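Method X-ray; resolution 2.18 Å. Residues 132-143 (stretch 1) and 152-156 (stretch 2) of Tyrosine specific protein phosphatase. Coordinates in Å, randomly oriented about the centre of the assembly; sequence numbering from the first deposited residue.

Stretch 1 132-143: RYWPEERGSGSI
Stretch 2 152-156: TISED

Strand segments Ser 142-Ile 143 and Thr 152-Glu 155 pair antiparallel; the two stretches as a whole bury 405 Å², both sides summed. Ser 142 faces Ser 154 in a non-hydrogen-bonded pair (CA-CA 4.2 Å), Ile 143 faces Ile 153 in a hydrogen-bonded pair (CA-CA 5.6 Å). The backbone is extended, with phi/psi -140/137 at Ser 142, -128/163 at Ile 143, -123/134 at Ile 153 and -134/157 at Ser 154. Ile 143 N donates to Ile 153 O (3.0 Å), Ile 153 N to Ile 143 O (2.9 Å), and Glu 155 N to Gly 141 O (2.8 Å). Gly 141 adopts 99/-7, where a CB would jam against the preceding carbonyl, so glycine suits the entry to the strand. A type I turn from Glu 136 to Gly 139 comes just before. On one face Ser 142 and Ser 154, both m, are short enough to share an OG-OG hydrogen bond of 3.0 Å. On the other, Ile 143 (p, t) packs CG1 on CG2 of Ile 153 (t, t) at 3.6 Å; buried Ile 153 also sends CD1 to Tyr 133 O (3.6 Å). The CA-to-CB bond of buried Pro 135 points toward stretch 2, and its compact ring lies against the strand backbone, CG 3.5 Å from Ile 153 O. Poorly ordered Glu 137 brings its like-charged OE1 4.3 Å from Glu 155 OE2, which is hydrogen-bonded elsewhere in the structure.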

# COMPACT_ATOMS: atom_id res chain seq x y z
N ARG A 132 -9.73 0.82 -0.20
CA ARG A 132 -9.87 -0.19 0.85
C ARG A 132 -8.54 -0.62 1.48
O ARG A 132 -7.56 -0.93 0.78
CB ARG A 132 -10.60 -1.42 0.30
CG ARG A 132 -10.85 -2.50 1.36
CD ARG A 132 -11.76 -3.59 0.82
NE ARG A 132 -11.28 -4.09 -0.46
CZ ARG A 132 -10.30 -4.98 -0.59
NH1 ARG A 132 -9.71 -5.50 0.48
NH2 ARG A 132 -9.92 -5.38 -1.81
N TYR A 133 -8.51 -0.64 2.81
CA TYR A 133 -7.34 -1.14 3.51
C TYR A 133 -7.69 -2.24 4.51
O TYR A 133 -6.85 -2.63 5.33
CB TYR A 133 -6.57 0.01 4.17
CG TYR A 133 -7.45 0.91 5.02
CD1 TYR A 133 -7.73 0.59 6.34
CD2 TYR A 133 -7.98 2.08 4.49
CE1 TYR A 133 -8.52 1.42 7.13
CE2 TYR A 133 -8.79 2.92 5.28
CZ TYR A 133 -9.05 2.58 6.59
OH TYR A 133 -9.83 3.39 7.38
N TRP A 134 -8.91 -2.75 4.43
CA TRP A 134 -9.37 -3.82 5.33
C TRP A 134 -9.75 -5.05 4.51
O TRP A 134 -10.08 -4.92 3.34
CB TRP A 134 -10.59 -3.35 6.14
CG TRP A 134 -11.72 -2.90 5.27
CD1 TRP A 134 -12.70 -3.69 4.74
CD2 TRP A 134 -11.97 -1.57 4.83
NE1 TRP A 134 -13.56 -2.91 3.98
CE2 TRP A 134 -13.13 -1.61 4.02
CE3 TRP A 134 -11.33 -0.34 5.04
CZ2 TRP A 134 -13.67 -0.46 3.43
CZ3 TRP A 134 -11.86 0.80 4.44
CH2 TRP A 134 -13.02 0.73 3.65
N PRO A 135 -9.70 -6.25 5.13
CA PRO A 135 -10.09 -7.45 4.38
C PRO A 135 -11.58 -7.43 4.10
O PRO A 135 -12.36 -6.98 4.95
CB PRO A 135 -9.78 -8.61 5.35
CG PRO A 135 -9.01 -7.99 6.53
CD PRO A 135 -9.37 -6.54 6.55
N GLU A 136 -11.98 -7.91 2.93
CA GLU A 136 -13.39 -8.00 2.60
C GLU A 136 -14.01 -9.19 3.32
O GLU A 136 -13.38 -10.28 3.37
CB GLU A 136 -13.58 -8.16 1.09
CG GLU A 136 -13.40 -6.90 0.26
CD GLU A 136 -13.73 -7.14 -1.20
OE1 GLU A 136 -13.17 -8.09 -1.80
OE2 GLU A 136 -14.56 -6.38 -1.75
N GLU A 137 -15.22 -8.99 3.85
CA GLU A 137 -16.02 -10.08 4.43
C GLU A 137 -15.98 -11.37 3.63
O GLU A 137 -15.80 -12.46 4.18
CB GLU A 137 -17.48 -9.64 4.55
CG GLU A 137 -17.78 -8.75 5.73
CD GLU A 137 -18.64 -9.44 6.78
OE1 GLU A 137 -18.30 -10.58 7.17
OE2 GLU A 137 -19.65 -8.84 7.21
N ARG A 138 -16.14 -11.24 2.31
CA ARG A 138 -16.22 -12.40 1.42
C ARG A 138 -14.86 -13.06 1.16
O ARG A 138 -14.76 -13.98 0.33
CB ARG A 138 -16.86 -11.99 0.09
N GLY A 139 -13.82 -12.62 1.87
CA GLY A 139 -12.47 -13.11 1.64
C GLY A 139 -11.98 -14.15 2.63
O GLY A 139 -12.75 -14.69 3.43
N SER A 140 -10.68 -14.43 2.57
CA SER A 140 -10.03 -15.40 3.47
C SER A 140 -9.95 -14.88 4.90
O SER A 140 -9.65 -15.64 5.83
CB SER A 140 -8.61 -15.73 2.98
OG SER A 140 -7.70 -14.67 3.26
N GLY A 141 -10.21 -13.58 5.09
CA GLY A 141 -10.13 -12.97 6.40
C GLY A 141 -8.84 -12.21 6.68
O GLY A 141 -8.72 -11.56 7.72
N SER A 142 -7.87 -12.31 5.77
CA SER A 142 -6.57 -11.62 5.91
C SER A 142 -6.12 -11.05 4.57
O SER A 142 -6.22 -11.72 3.55
CB SER A 142 -5.48 -12.61 6.36
OG SER A 142 -5.66 -13.03 7.70
N ILE A 143 -5.59 -9.83 4.58
CA ILE A 143 -4.84 -9.32 3.44
C ILE A 143 -3.48 -8.79 3.92
O ILE A 143 -3.28 -8.55 5.11
CB ILE A 143 -5.61 -8.21 2.71
CG1 ILE A 143 -5.91 -7.07 3.67
CG2 ILE A 143 -6.89 -8.76 2.10
CD1 ILE A 143 -6.75 -5.95 3.04
N THR A 152 0.42 -7.67 7.88
CA THR A 152 -0.79 -8.40 7.57
C THR A 152 -1.89 -7.78 8.41
O THR A 152 -1.67 -7.43 9.57
CB THR A 152 -0.62 -9.89 7.88
OG1 THR A 152 0.38 -10.45 7.02
CG2 THR A 152 -1.94 -10.65 7.68
N ILE A 153 -3.07 -7.61 7.82
CA ILE A 153 -4.23 -7.15 8.59
C ILE A 153 -5.36 -8.18 8.44
O ILE A 153 -5.64 -8.67 7.33
CB ILE A 153 -4.62 -5.70 8.21
CG1 ILE A 153 -5.86 -5.23 8.98
CG2 ILE A 153 -4.82 -5.56 6.73
CD1 ILE A 153 -6.19 -3.73 8.71
N SER A 154 -5.99 -8.54 9.56
CA SER A 154 -6.92 -9.67 9.57
C SER A 154 -8.19 -9.32 10.30
O SER A 154 -8.20 -8.42 11.15
CB SER A 154 -6.30 -10.89 10.27
OG SER A 154 -4.98 -11.12 9.85
N GLU A 155 -9.25 -10.04 9.99
CA GLU A 155 -10.49 -9.92 10.74
C GLU A 155 -10.28 -10.62 12.08
O GLU A 155 -9.72 -11.70 12.13
CB GLU A 155 -11.65 -10.56 9.97
CG GLU A 155 -12.98 -10.46 10.71
CD GLU A 155 -14.19 -10.72 9.82
OE1 GLU A 155 -14.00 -11.14 8.65
OE2 GLU A 155 -15.33 -10.50 10.31
N ASP A 156 -10.69 -9.97 13.17
CA ASP A 156 -10.56 -10.58 14.50
C ASP A 156 -11.42 -11.84 14.56
O ASP A 156 -12.64 -11.77 14.40
CB ASP A 156 -10.98 -9.57 15.58
CG ASP A 156 -10.63 -10.03 17.00
OD1 ASP A 156 -10.79 -11.24 17.32
OD2 ASP A 156 -10.20 -9.17 17.80